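Local coordinates for nigerythrin (Desulfovibrio vulgaris subsp. vulgaris, PDB 1YUX), which shows NADH peroxidase activity in vitro and pairs a diiron centre in a ferritin-like helical bundle with a rubredoxin-like iron centre, at residues Thr14-Val19 / Ala125-Ala130; Ala38-Ala43 / Ile75-Glu80. All coordinates share one frame; numbering follows the deposited sequence.

Contact 1: residues Thr14-Val19 / Ala125-Ala130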
loop_
_atom_site.group_PDB
_atom_site.type_symbol
_atom_site.label_atom_id
_atom_site.label_comp_id
_atom_site.label_asym_id
_atom_site.label_seq_id
_atom_site.Cartn_x
_atom_site.Cartn_y
_atom_site.Cartn_z
ATOM N N THR B 14 14.976 8.081 -5.998
ATOM C CA THR B 14 14.549 9.063 -5.014
ATOM C C THR B 14 13.487 8.605 -4.020
ATOM O O THR B 14 12.806 9.430 -3.408
ATOM C CB THR B 14 14.066 10.354 -5.703
ATOM O OG1 THR B 14 12.931 10.073 -6.534
ATOM C CG2 THR B 14 15.189 10.940 -6.555
ATOM N N ASN B 15 13.339 7.296 -3.858
ATOM C CA ASN B 15 12.384 6.784 -2.887
ATOM C C ASN B 15 13.120 5.972 -1.826
ATOM O O ASN B 15 12.618 4.967 -1.329
ATOM C CB ASN B 15 11.288 5.943 -3.567
ATOM C CG ASN B 15 11.835 4.774 -4.360
ATOM O OD1 ASN B 15 13.042 4.636 -4.547
ATOM N ND2 ASN B 15 10.932 3.921 -4.839
ATOM N N PHE B 16 14.315 6.436 -1.469
ATOM C CA PHE B 16 15.132 5.757 -0.471
ATOM C C PHE B 16 15.192 6.454 0.881
ATOM O O PHE B 16 15.966 6.059 1.754
ATOM C CB PHE B 16 16.554 5.554 -1.003
ATOM C CG PHE B 16 16.685 4.374 -1.922
ATOM C CD1 PHE B 16 16.082 4.379 -3.176
ATOM C CD2 PHE B 16 17.382 3.242 -1.519
ATOM C CE1 PHE B 16 16.169 3.268 -4.015
ATOM C CE2 PHE B 16 17.475 2.122 -2.353
ATOM C CZ PHE B 16 16.867 2.138 -3.601
ATOM N N ASN B 17 14.378 7.485 1.067
ATOM C CA ASN B 17 14.385 8.191 2.338
ATOM C C ASN B 17 13.726 7.364 3.432
ATOM O O ASN B 17 12.824 6.566 3.177
ATOM C CB ASN B 17 13.680 9.542 2.207
ATOM C CG ASN B 17 14.443 10.503 1.320
ATOM O OD1 ASN B 17 15.610 10.804 1.578
ATOM N ND2 ASN B 17 13.793 10.983 0.263
ATOM N N MET B 18 14.212 7.551 4.652
ATOM C CA MET B 18 13.687 6.860 5.820
ATOM C C MET B 18 12.688 7.792 6.499
ATOM O O MET B 18 12.940 8.990 6.609
ATOM C CB MET B 18 14.825 6.550 6.792
ATOM C CG MET B 18 14.370 5.939 8.101
ATOM S SD MET B 18 15.650 6.042 9.364
ATOM C CE MET B 18 15.427 7.735 9.907
ATOM N N VAL B 19 11.555 7.255 6.937
ATOM C CA VAL B 19 10.562 8.073 7.620
ATOM C C VAL B 19 11.282 8.703 8.812
ATOM O O VAL B 19 12.020 8.022 9.529
ATOM C CB VAL B 19 9.365 7.219 8.106
ATOM C CG1 VAL B 19 8.666 6.588 6.915
ATOM C CG2 VAL B 19 9.839 6.136 9.065
ATOM N N ALA B 125 16.778 2.746 6.796
ATOM C CA ALA B 125 17.609 3.015 7.970
ATOM C C ALA B 125 18.897 2.207 7.895
ATOM O O ALA B 125 19.990 2.723 8.156
ATOM C CB ALA B 125 16.853 2.664 9.245
ATOM N N PHE B 126 18.765 0.935 7.533
ATOM C CA PHE B 126 19.920 0.053 7.424
ATOM C C PHE B 126 20.815 0.471 6.264
ATOM O O PHE B 126 22.037 0.369 6.351
ATOM C CB PHE B 126 19.462 -1.394 7.236
ATOM C CG PHE B 126 18.808 -1.990 8.454
ATOM C CD1 PHE B 126 18.213 -3.245 8.390
ATOM C CD2 PHE B 126 18.803 -1.308 9.670
ATOM C CE1 PHE B 126 17.622 -3.816 9.515
ATOM C CE2 PHE B 126 18.214 -1.872 10.799
ATOM C CZ PHE B 126 17.624 -3.128 10.719
ATOM N N ILE B 127 20.205 0.933 5.178
ATOM C CA ILE B 127 20.969 1.379 4.019
ATOM C C ILE B 127 21.816 2.589 4.407
ATOM O O ILE B 127 23.009 2.638 4.110
ATOM C CB ILE B 127 20.037 1.755 2.843
ATOM C CG1 ILE B 127 19.382 0.485 2.284
ATOM C CG2 ILE B 127 20.827 2.474 1.753
ATOM C CD1 ILE B 127 18.309 0.741 1.251
ATOM N N ARG B 128 21.196 3.553 5.082
ATOM C CA ARG B 128 21.905 4.753 5.516
ATOM C C ARG B 128 23.100 4.396 6.386
ATOM O O ARG B 128 24.183 4.953 6.220
ATOM C CB ARG B 128 20.973 5.682 6.303
ATOM C CG ARG B 128 19.934 6.376 5.453
ATOM C CD ARG B 128 19.115 7.365 6.267
ATOM N NE ARG B 128 18.157 8.075 5.425
ATOM C CZ ARG B 128 17.398 9.088 5.834
ATOM N NH1 ARG B 128 17.480 9.529 7.088
ATOM N NH2 ARG B 128 16.551 9.659 4.983
ATOM N N LYS B 129 22.899 3.465 7.312
ATOM C CA LYS B 129 23.976 3.053 8.198
ATOM C C LYS B 129 25.098 2.411 7.393
ATOM O O LYS B 129 26.270 2.688 7.624
ATOM C CB LYS B 129 23.456 2.071 9.251
ATOM C CG LYS B 129 24.499 1.631 10.269
ATOM C CD LYS B 129 24.946 2.786 11.155
ATOM C CE LYS B 129 25.947 2.316 12.199
ATOM N NZ LYS B 129 26.322 3.403 13.153
ATOM N N ALA B 130 24.732 1.555 6.442
ATOM C CA ALA B 130 25.725 0.886 5.607
ATOM C C ALA B 130 26.509 1.914 4.793
ATOM O O ALA B 130 27.716 1.782 4.610
ATOM C CB ALA B 130 25.041 -0.115 4.679
HETATM O O HOH W 1 17.810 9.490 2.470
#
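Met18 lies across the guanidinium group of Arg128, joining the N-terminal loop 14-19 to helix 104-132. The Arg128 side chain runs extended from CG to NE and reaches the loop, so that Met18 CB sits over the centre of its flat end, 3.7 Å above the plane. Met18 N stands over the same group, 3.2 Å from Arg128 NH2, but both are donors and the approach is packing, not a bond. With CG of Met18 anti to its own backbone N (chi1 175°), the thioether heads for the helix and SD rests 3.6 Å from Ala125 CB. A bend at chi3 (81°) then turns CE to Arg128 NH1, 3.9 Å away, and the two side chains cross at about a right angle. One residue earlier, Asn17 turns its amide nearly upright to the guanidinium, the planes 83° apart. Its OD1 accepts a hydrogen bond of 2.7 Å from water 1, which in turn accepts one of 2.8 Å from Arg128 NH2. The ND2 end of the same amide is held by Asp105 of the second subunit. Deeper in, Ile127 CD1 meets the rim of the Phe16 ring, 3.8 Å from CD2 and close to the ring plane; Phe16 also makes a cation-pi contact with Lys146 of helix 136-161. Residues 14-19 and 125-130 are therefore joined directly by apolar and thioether packing and by Met18 laid over the guanidinium face, while their polar link is water 1; Val19 pairs by backbone with Ser120, earlier on the helix, and Asn17 extends the water link to the dimer partner.

Contact 2: residues Ala38-Ala43 / Ile75-Glu80. With FE (Fe (III) ion), chain F.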
loop_
_atom_site.group_PDB
_atom_site.type_symbol
_atom_site.label_atom_id
_atom_site.label_comp_id
_atom_site.label_asym_id
_atom_site.label_seq_id
_atom_site.Cartn_x
_atom_site.Cartn_y
_atom_site.Cartn_z
ATOM N N ALA B 38 16.192 -11.607 10.887
ATOM C CA ALA B 38 15.187 -11.964 11.884
ATOM C C ALA B 38 13.806 -11.489 11.438
ATOM O O ALA B 38 12.822 -12.226 11.535
ATOM C CB ALA B 38 15.544 -11.348 13.235
ATOM N N GLY B 39 13.744 -10.255 10.946
ATOM C CA GLY B 39 12.483 -9.701 10.491
ATOM C C GLY B 39 11.928 -10.471 9.310
ATOM O O GLY B 39 10.730 -10.764 9.252
ATOM N N GLU B 40 12.802 -10.812 8.370
ATOM C CA GLU B 40 12.390 -11.548 7.182
ATOM C C GLU B 40 11.966 -12.968 7.513
ATOM O O GLU B 40 11.103 -13.531 6.848
ATOM C CB GLU B 40 13.516 -11.545 6.146
ATOM C CG GLU B 40 13.876 -10.138 5.664
ATOM C CD GLU B 40 12.753 -9.466 4.880
ATOM O OE1 GLU B 40 11.571 -9.612 5.258
ATOM O OE2 GLU B 40 13.055 -8.778 3.886
ATOM N N THR B 41 12.569 -13.548 8.548
ATOM C CA THR B 41 12.217 -14.899 8.960
ATOM C C THR B 41 10.795 -14.846 9.508
ATOM O O THR B 41 9.993 -15.749 9.275
ATOM C CB THR B 41 13.192 -15.423 10.032
ATOM O OG1 THR B 41 14.514 -15.467 9.477
ATOM C CG2 THR B 41 12.803 -16.829 10.476
ATOM N N GLY B 42 10.487 -13.768 10.224
ATOM C CA GLY B 42 9.148 -13.597 10.754
ATOM C C GLY B 42 8.169 -13.368 9.614
ATOM O O GLY B 42 7.064 -13.910 9.609
ATOM N N ALA B 43 8.578 -12.563 8.637
ATOM C CA ALA B 43 7.724 -12.273 7.489
ATOM C C ALA B 43 7.426 -13.550 6.714
ATOM O O ALA B 43 6.297 -13.768 6.268
ATOM C CB ALA B 43 8.399 -11.254 6.576
ATOM N N ILE B 75 14.631 -15.129 -0.341
ATOM C CA ILE B 75 15.713 -14.671 -1.205
ATOM C C ILE B 75 16.448 -13.560 -0.462
ATOM O O ILE B 75 17.676 -13.505 -0.457
ATOM C CB ILE B 75 15.156 -14.149 -2.546
ATOM C CG1 ILE B 75 14.634 -15.334 -3.363
ATOM C CG2 ILE B 75 16.230 -13.377 -3.315
ATOM C CD1 ILE B 75 13.962 -14.941 -4.665
ATOM N N HIS B 76 15.690 -12.677 0.179
ATOM C CA HIS B 76 16.300 -11.596 0.938
ATOM C C HIS B 76 17.162 -12.197 2.041
ATOM O O HIS B 76 18.296 -11.776 2.256
ATOM C CB HIS B 76 15.220 -10.703 1.540
ATOM C CG HIS B 76 14.411 -9.971 0.515
ATOM N ND1 HIS B 76 13.238 -9.318 0.820
ATOM C CD2 HIS B 76 14.615 -9.780 -0.810
ATOM C CE1 HIS B 76 12.750 -8.757 -0.272
ATOM N NE2 HIS B 76 13.567 -9.022 -1.276
ATOM N N ILE B 77 16.619 -13.185 2.742
ATOM C CA ILE B 77 17.369 -13.830 3.810
ATOM C C ILE B 77 18.664 -14.408 3.249
ATOM O O ILE B 77 19.729 -14.251 3.843
ATOM C CB ILE B 77 16.535 -14.947 4.473
ATOM C CG1 ILE B 77 15.393 -14.312 5.270
ATOM C CG2 ILE B 77 17.416 -15.800 5.378
ATOM C CD1 ILE B 77 14.349 -15.294 5.741
ATOM N N GLY B 78 18.571 -15.058 2.094
ATOM C CA GLY B 78 19.758 -15.640 1.492
ATOM C C GLY B 78 20.820 -14.598 1.192
ATOM O O GLY B 78 22.006 -14.821 1.434
ATOM N N LEU B 79 20.395 -13.457 0.661
ATOM C CA LEU B 79 21.326 -12.384 0.330
ATOM C C LEU B 79 21.984 -11.816 1.578
ATOM O O LEU B 79 23.187 -11.574 1.599
ATOM C CB LEU B 79 20.598 -11.260 -0.410
ATOM C CG LEU B 79 20.085 -11.581 -1.815
ATOM C CD1 LEU B 79 19.311 -10.390 -2.343
ATOM C CD2 LEU B 79 21.252 -11.902 -2.733
ATOM N N GLU B 80 21.183 -11.605 2.615
ATOM C CA GLU B 80 21.675 -11.055 3.870
ATOM C C GLU B 80 22.540 -12.057 4.622
ATOM O O GLU B 80 23.595 -11.706 5.153
ATOM C CB GLU B 80 20.480 -10.603 4.715
ATOM C CG GLU B 80 19.735 -9.464 4.029
ATOM C CD GLU B 80 18.305 -9.270 4.497
ATOM O OE1 GLU B 80 17.784 -10.107 5.262
ATOM O OE2 GLU B 80 17.698 -8.264 4.075
HETATM FE FE FE F . 10.726 -8.340 3.849
HETATM O O HOH W 2 8.809 -8.160 3.526
#
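Helices 29-56 and 60-87 run antiparallel here, the axes of 38-43 and 75-80 approaching to 9.3 Å at 159°, with Glu40 and Ile77 the closest CA pair. They are neighbouring helices of the ferritin-like four-helix bundle, and the contact faces its diiron site. Glu40 dominates the interface. A bend at chi2 turns its carboxylate onto the iron, which it chelates through both oxygens, OE1 at 2.1 Å and OE2 at 2.4 Å. Water 2 is a further ligand, and Glu73, Glu118 and Glu149 complete the site. From the facing helix His76 gives a hydrogen bond from ND1 to Glu40 OE2 (3.1 Å, 147° at the hydrogen). It arrives from above the carboxylate plane, 45° out of it, while the oxygen is only modestly tilted from the imidazole plane. Tyr123 OH bonds to the same OE2, and this metal-bound oxygen has two protein hydrogen-bond partners, which should help hold the carboxylate's rotation. His76 ND1 has a weak second bond to Glu73, another iron ligand, and thereby touches two first-shell carboxylates from the second shell. Glu80 extends beyond CG so that OE1 lies beside the CG methylene of Glu40; its OE2 is also bonded to Tyr123 OH, which thus bridges the two glutamates. On the side away from the iron the contact turns apolar. Ile77 CG1 packs on Glu40 CB at 3.5 Å, against the stem of the ligand, and Ile77 CD1 reaches on to Thr41, ending 3.7 Å from OG1, a hydroxyl already bonded to Ile37 O one turn back.

Contact 2 is buried near the middle of the chain, between two helices of the bundle, and its central carboxylate binds an iron ion. Contact 1 lies farther out, about 18 Å away between centres, partly buried, where the N-terminal loop meets helix 104-132 beside the second subunit. The two pairs share no helix, and contact 2 is nested within the chain loop that contact 1 closes; helix 104-132 nevertheless also supplies Glu118 and Tyr123 to the iron surroundings. Chemistry follows place: water mediates between neutral amide and guanidinium at contact 1, whereas at contact 2, where the second subunit takes no part, a carboxylate binds the metal and takes a direct hydrogen bond from the imidazole.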